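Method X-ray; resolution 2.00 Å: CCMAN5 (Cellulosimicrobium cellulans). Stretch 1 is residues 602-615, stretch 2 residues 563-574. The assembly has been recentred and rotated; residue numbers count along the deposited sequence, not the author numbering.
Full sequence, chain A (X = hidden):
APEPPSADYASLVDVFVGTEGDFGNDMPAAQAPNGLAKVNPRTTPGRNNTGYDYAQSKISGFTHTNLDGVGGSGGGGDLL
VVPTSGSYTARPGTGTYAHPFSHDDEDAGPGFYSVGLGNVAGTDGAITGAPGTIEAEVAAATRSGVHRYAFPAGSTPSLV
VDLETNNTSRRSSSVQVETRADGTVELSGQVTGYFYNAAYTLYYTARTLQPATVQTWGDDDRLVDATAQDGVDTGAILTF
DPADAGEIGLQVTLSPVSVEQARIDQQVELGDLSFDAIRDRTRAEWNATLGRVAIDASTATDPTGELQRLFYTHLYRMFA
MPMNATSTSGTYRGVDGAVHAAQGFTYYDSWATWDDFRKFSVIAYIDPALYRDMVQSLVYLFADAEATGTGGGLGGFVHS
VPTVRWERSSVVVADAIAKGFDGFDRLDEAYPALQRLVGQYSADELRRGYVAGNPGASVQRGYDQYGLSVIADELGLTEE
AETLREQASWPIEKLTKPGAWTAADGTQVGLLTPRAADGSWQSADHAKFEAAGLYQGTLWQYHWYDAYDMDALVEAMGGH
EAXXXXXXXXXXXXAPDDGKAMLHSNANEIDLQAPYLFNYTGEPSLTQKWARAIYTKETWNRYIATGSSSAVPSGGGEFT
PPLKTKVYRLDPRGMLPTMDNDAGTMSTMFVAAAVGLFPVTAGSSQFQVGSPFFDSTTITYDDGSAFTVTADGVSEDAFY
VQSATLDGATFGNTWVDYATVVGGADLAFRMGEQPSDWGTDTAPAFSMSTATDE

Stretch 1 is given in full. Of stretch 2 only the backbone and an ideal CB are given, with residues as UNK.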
# COMPACT_ATOMS: atom_id res chain seq x y z
N GLY A 602 21.37 22.54 2.94
CA GLY A 602 21.77 23.58 1.99
C GLY A 602 22.31 23.03 0.68
O GLY A 602 23.05 23.71 -0.05
N GLU A 603 21.96 21.79 0.36
CA GLU A 603 22.44 21.19 -0.90
C GLU A 603 21.29 20.61 -1.71
O GLU A 603 21.24 19.41 -1.96
CB GLU A 603 23.55 20.16 -0.62
CG GLU A 603 24.77 20.77 0.09
CD GLU A 603 26.00 19.91 -0.03
OE1 GLU A 603 26.14 18.97 0.78
OE2 GLU A 603 26.81 20.15 -0.94
N PRO A 604 20.32 21.47 -2.09
CA PRO A 604 19.13 20.96 -2.77
C PRO A 604 19.46 20.24 -4.09
O PRO A 604 18.74 19.31 -4.47
CB PRO A 604 18.29 22.22 -3.04
CG PRO A 604 18.94 23.33 -2.30
CD PRO A 604 20.34 22.95 -2.01
N SER A 605 20.55 20.63 -4.75
CA SER A 605 20.95 19.93 -6.00
C SER A 605 21.13 18.42 -5.78
O SER A 605 20.79 17.63 -6.66
CB SER A 605 22.18 20.59 -6.67
OG SER A 605 23.39 20.37 -5.96
N LEU A 606 21.61 18.02 -4.60
CA LEU A 606 21.84 16.61 -4.31
C LEU A 606 20.54 15.85 -4.11
O LEU A 606 20.44 14.68 -4.46
CB LEU A 606 22.77 16.43 -3.10
CG LEU A 606 24.25 16.87 -3.24
CD1 LEU A 606 24.96 16.67 -1.92
CD2 LEU A 606 24.99 16.12 -4.37
N THR A 607 19.54 16.52 -3.55
CA THR A 607 18.19 15.97 -3.43
C THR A 607 17.63 15.71 -4.83
O THR A 607 17.15 14.61 -5.13
CB THR A 607 17.28 16.90 -2.58
OG1 THR A 607 17.53 16.65 -1.19
CG2 THR A 607 15.77 16.65 -2.86
N GLN A 608 17.78 16.69 -5.71
CA GLN A 608 17.34 16.55 -7.10
C GLN A 608 18.01 15.38 -7.79
O GLN A 608 17.33 14.57 -8.43
CB GLN A 608 17.62 17.84 -7.87
CG GLN A 608 16.79 19.01 -7.36
CD GLN A 608 17.51 20.34 -7.47
OE1 GLN A 608 18.25 20.59 -8.43
NE2 GLN A 608 17.30 21.20 -6.49
N LYS A 609 19.32 15.27 -7.64
CA LYS A 609 20.07 14.15 -8.21
C LYS A 609 19.54 12.82 -7.72
O LYS A 609 19.22 11.93 -8.53
CB LYS A 609 21.57 14.25 -7.89
CG LYS A 609 22.42 13.17 -8.59
CD LYS A 609 23.91 13.16 -8.15
CE LYS A 609 24.04 12.78 -6.67
NZ LYS A 609 25.44 12.57 -6.24
N TRP A 610 19.45 12.67 -6.40
CA TRP A 610 19.07 11.41 -5.80
C TRP A 610 17.63 11.01 -6.06
O TRP A 610 17.34 9.83 -6.27
CB TRP A 610 19.38 11.40 -4.29
CG TRP A 610 20.85 11.18 -4.09
CD1 TRP A 610 21.77 12.08 -3.61
CD2 TRP A 610 21.58 9.99 -4.42
NE1 TRP A 610 23.02 11.50 -3.61
CE2 TRP A 610 22.93 10.22 -4.09
CE3 TRP A 610 21.21 8.73 -4.93
CZ2 TRP A 610 23.91 9.25 -4.27
CZ3 TRP A 610 22.19 7.76 -5.11
CH2 TRP A 610 23.53 8.03 -4.78
N ALA A 611 16.73 12.00 -6.06
CA ALA A 611 15.33 11.77 -6.43
C ALA A 611 15.22 11.23 -7.85
O ALA A 611 14.59 10.19 -8.08
CB ALA A 611 14.49 13.02 -6.25
N ARG A 612 15.85 11.91 -8.81
CA ARG A 612 15.81 11.43 -10.18
C ARG A 612 16.48 10.05 -10.32
O ARG A 612 15.97 9.19 -11.05
CB ARG A 612 16.42 12.45 -11.15
CG ARG A 612 16.30 12.08 -12.63
CD ARG A 612 14.87 12.14 -13.15
NE ARG A 612 14.72 11.49 -14.46
CZ ARG A 612 14.22 12.07 -15.55
NH1 ARG A 612 13.79 13.33 -15.52
NH2 ARG A 612 14.11 11.37 -16.68
N ALA A 613 17.58 9.83 -9.60
CA ALA A 613 18.38 8.59 -9.72
C ALA A 613 17.69 7.34 -9.15
O ALA A 613 17.57 6.30 -9.83
CB ALA A 613 19.77 8.78 -9.07
N ILE A 614 17.24 7.45 -7.90
CA ILE A 614 16.58 6.33 -7.22
C ILE A 614 15.36 5.88 -8.01
O ILE A 614 15.11 4.68 -8.16
CB ILE A 614 16.20 6.68 -5.75
CG1 ILE A 614 17.46 6.89 -4.90
CG2 ILE A 614 15.35 5.53 -5.08
CD1 ILE A 614 17.22 7.67 -3.59
N TYR A 615 14.59 6.83 -8.52
CA TYR A 615 13.28 6.49 -9.10
C TYR A 615 13.31 6.23 -10.61
O TYR A 615 12.40 5.58 -11.12
CB TYR A 615 12.23 7.54 -8.76
CG TYR A 615 11.90 7.57 -7.30
CD1 TYR A 615 10.96 6.69 -6.77
CD2 TYR A 615 12.55 8.46 -6.43
CE1 TYR A 615 10.66 6.69 -5.42
CE2 TYR A 615 12.25 8.48 -5.08
CZ TYR A 615 11.30 7.58 -4.57
OH TYR A 615 10.99 7.59 -3.23
N UNK A 563 25.77 17.95 10.10
CA UNK A 563 24.61 17.40 9.36
C UNK A 563 24.90 17.25 7.88
O UNK A 563 24.57 16.22 7.27
CB UNK A 563 23.38 18.30 9.55
N UNK A 564 25.51 18.29 7.31
CA UNK A 564 25.78 18.36 5.87
C UNK A 564 26.72 17.23 5.48
O UNK A 564 26.49 16.56 4.46
CB UNK A 564 26.38 19.71 5.49
N UNK A 565 27.75 17.00 6.30
CA UNK A 565 28.73 15.95 6.04
C UNK A 565 28.12 14.56 6.32
O UNK A 565 28.42 13.60 5.62
CB UNK A 565 29.98 16.17 6.90
N UNK A 566 27.26 14.46 7.34
CA UNK A 566 26.52 13.22 7.62
C UNK A 566 25.66 12.78 6.44
O UNK A 566 25.66 11.59 6.05
CB UNK A 566 25.64 13.40 8.85
N UNK A 567 24.93 13.73 5.86
CA UNK A 567 24.03 13.48 4.73
C UNK A 567 24.81 13.02 3.53
O UNK A 567 24.44 12.04 2.89
CB UNK A 567 23.22 14.73 4.38
N UNK A 568 25.93 13.69 3.25
CA UNK A 568 26.84 13.24 2.21
C UNK A 568 27.35 11.81 2.43
O UNK A 568 27.37 11.03 1.50
CB UNK A 568 28.03 14.20 2.12
N UNK A 569 27.75 11.48 3.66
CA UNK A 569 28.21 10.13 4.00
C UNK A 569 27.08 9.08 3.88
O UNK A 569 27.31 7.96 3.41
CB UNK A 569 28.78 10.12 5.42
N UNK A 570 25.87 9.46 4.31
CA UNK A 570 24.66 8.62 4.16
C UNK A 570 24.48 8.07 2.74
O UNK A 570 24.02 6.94 2.53
CB UNK A 570 23.42 9.43 4.54
N UNK A 571 24.84 8.88 1.76
CA UNK A 571 24.71 8.50 0.36
C UNK A 571 26.02 8.18 -0.36
O UNK A 571 26.05 8.12 -1.60
CB UNK A 571 24.00 9.63 -0.39
N UNK A 572 27.08 7.94 0.41
CA UNK A 572 28.39 7.57 -0.13
C UNK A 572 28.94 8.54 -1.17
O UNK A 572 29.59 8.11 -2.12
CB UNK A 572 28.30 6.17 -0.75
N UNK A 573 28.68 9.83 -0.99
CA UNK A 573 29.10 10.86 -1.97
C UNK A 573 30.62 10.94 -2.19
O UNK A 573 31.09 11.30 -3.28
CB UNK A 573 28.60 12.23 -1.51
N UNK A 574 31.36 10.58 -1.15
CA UNK A 574 32.83 10.52 -1.19
C UNK A 574 33.36 9.28 -1.91
O UNK A 574 34.56 9.20 -2.19
CB UNK A 574 33.39 10.55 0.23

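Position 563 is helical (phi/psi -60/-46), and its ideal CB has nothing of stretch 1 within 5.5 Å. Stretch 1 sets no preference here; the residue is Ala563, whose O accepts the backbone hydrogen bond from N of 567.

At position 564 CA-to-CB points toward stretch 1, and the ideal CB lies 4.8 Å from Glu603 OE1. A carboxylate so near a helical position suits Lys, Arg or a neutral donor such as Gln. The residue is Arg564. Its CG passes 3.4 Å from Glu603 OE1, and the chain turns at chi3 (74°, p), leaving NH1 3.5 Å from Glu603 OE1, a long salt bridge with the carboxylate oxygen at the guanidinium edge. A water adds a second link, donating to Arg564 O (2.9 Å) and to Glu603 OE1 (2.8 Å).

Position 565 directs its CB away, and 566 is out of reach; stretch 1 discriminates at neither. They are Leu565 and Gly566. Position 567 points toward stretch 1, yet nothing of stretch 1 lies within 5.5 Å of its ideal CB, so many side chains would fit. Met567 CE stays 6.3 Å from Thr607 OG1, its nearest approach.

The CA of position 568 is the nearest to Leu606 CA (8.9 Å), but its CB points sideways, 5.3 Å from Glu603 OE1. A short side chain would fall short of the carboxylate; a long cationic one could bend back to it, and Arg or Lys would suit. In Arg568, chi3 at 69° (p) brings the end nearer. NH1 lies 2.8 Å from Glu603 OE2 in a salt bridge and donates a hydrogen bond to Glu603 OE1 (3.2 Å, 167°), so both carboxylate oxygens are engaged by one nitrogen. NH1 also lies 3.6 Å from Leu606 CD1.

Positions 569 and 570 are out of reach, so stretch 1 sets no preference; they hold His569 and Met570.

Position 571 is the first to leave helical phi/psi (-107/17). Its CB points toward stretch 1, 3.9 Å from Trp610 NE1, with Ile614 beyond. A sizeable apolar group would suit, Phe, Leu or Met among them. Phe571 sets CD1 over one face of the indole, 3.7 Å from Trp610 CD2. The ring planes meet at 45°, an oblique pair with centroids 4.6 Å apart (five-membered ring of the Trp). Ile614 CD1 approaches the ring edge, 4.4 Å from Phe571 CE1.

At 572 phi is positive (54/36), which by itself favours glycine; a CB would point sideways. The residue is Gly572, and its N bonds back to His569 O.

Position 573 points toward stretch 1, where Lys609 NZ and Trp610 NE1 offer two donors. Nothing of stretch 1 lies within 5.5 Å of the ideal CB, so a side chain of some length ending in an acceptor is indicated: Glu, or Gln without the charge. Glu573 folds through chi1 -75° and chi2 -72° (both m), and OE2 takes both bonds, from Lys609 NZ (2.6 Å, part of a salt bridge) and Trp610 NE1 (2.7 Å, 145°), the latter near the indole plane.

Position 574 is out of reach and unconstrained by stretch 1; it is His574.

Stretch 2 (563-574) ARLGMRHMFGEH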
# COMPACT_ATOMS: atom_id res chain seq x y z
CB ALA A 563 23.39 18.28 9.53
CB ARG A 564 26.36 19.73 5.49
CG ARG A 564 26.59 19.95 3.96
CD ARG A 564 27.46 21.19 3.66
NE ARG A 564 28.87 20.96 3.98
CZ ARG A 564 29.73 20.31 3.19
NH1 ARG A 564 29.34 19.83 2.01
NH2 ARG A 564 30.99 20.14 3.58
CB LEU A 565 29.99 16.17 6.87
CG LEU A 565 30.89 17.35 6.45
CD1 LEU A 565 31.88 17.67 7.55
CD2 LEU A 565 31.64 17.05 5.16
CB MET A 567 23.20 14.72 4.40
CG MET A 567 21.86 14.75 5.11
SD MET A 567 20.84 13.25 4.90
CE MET A 567 20.54 13.26 3.15
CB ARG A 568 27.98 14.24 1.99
CG ARG A 568 27.46 15.62 1.56
CD ARG A 568 28.55 16.66 1.37
NE ARG A 568 29.35 16.32 0.19
CZ ARG A 568 29.22 16.88 -1.01
NH1 ARG A 568 28.35 17.83 -1.23
NH2 ARG A 568 30.00 16.47 -1.99
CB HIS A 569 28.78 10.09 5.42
CG HIS A 569 29.60 8.87 5.70
ND1 HIS A 569 30.82 8.64 5.11
CD2 HIS A 569 29.37 7.81 6.50
CE1 HIS A 569 31.31 7.49 5.54
NE2 HIS A 569 30.45 6.97 6.39
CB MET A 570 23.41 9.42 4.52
CG MET A 570 22.11 8.61 4.55
SD MET A 570 22.02 7.68 6.08
CE MET A 570 20.48 6.81 5.86
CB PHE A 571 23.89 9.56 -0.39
CG PHE A 571 22.45 9.50 -0.07
CD1 PHE A 571 21.56 8.85 -0.92
CD2 PHE A 571 21.98 10.04 1.12
CE1 PHE A 571 20.21 8.76 -0.59
CE2 PHE A 571 20.64 9.96 1.46
CZ PHE A 571 19.76 9.31 0.60
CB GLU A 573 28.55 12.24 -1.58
CG GLU A 573 27.07 12.42 -1.85
CD GLU A 573 26.73 12.54 -3.34
OE1 GLU A 573 27.63 12.84 -4.16
OE2 GLU A 573 25.56 12.31 -3.70
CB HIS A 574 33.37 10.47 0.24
CG HIS A 574 32.89 9.27 0.99
ND1 HIS A 574 33.70 8.18 1.23
CD2 HIS A 574 31.68 8.96 1.51
CE1 HIS A 574 33.01 7.25 1.88
NE2 HIS A 574 31.78 7.70 2.05
O HOH W 1 24.58 17.59 2.60
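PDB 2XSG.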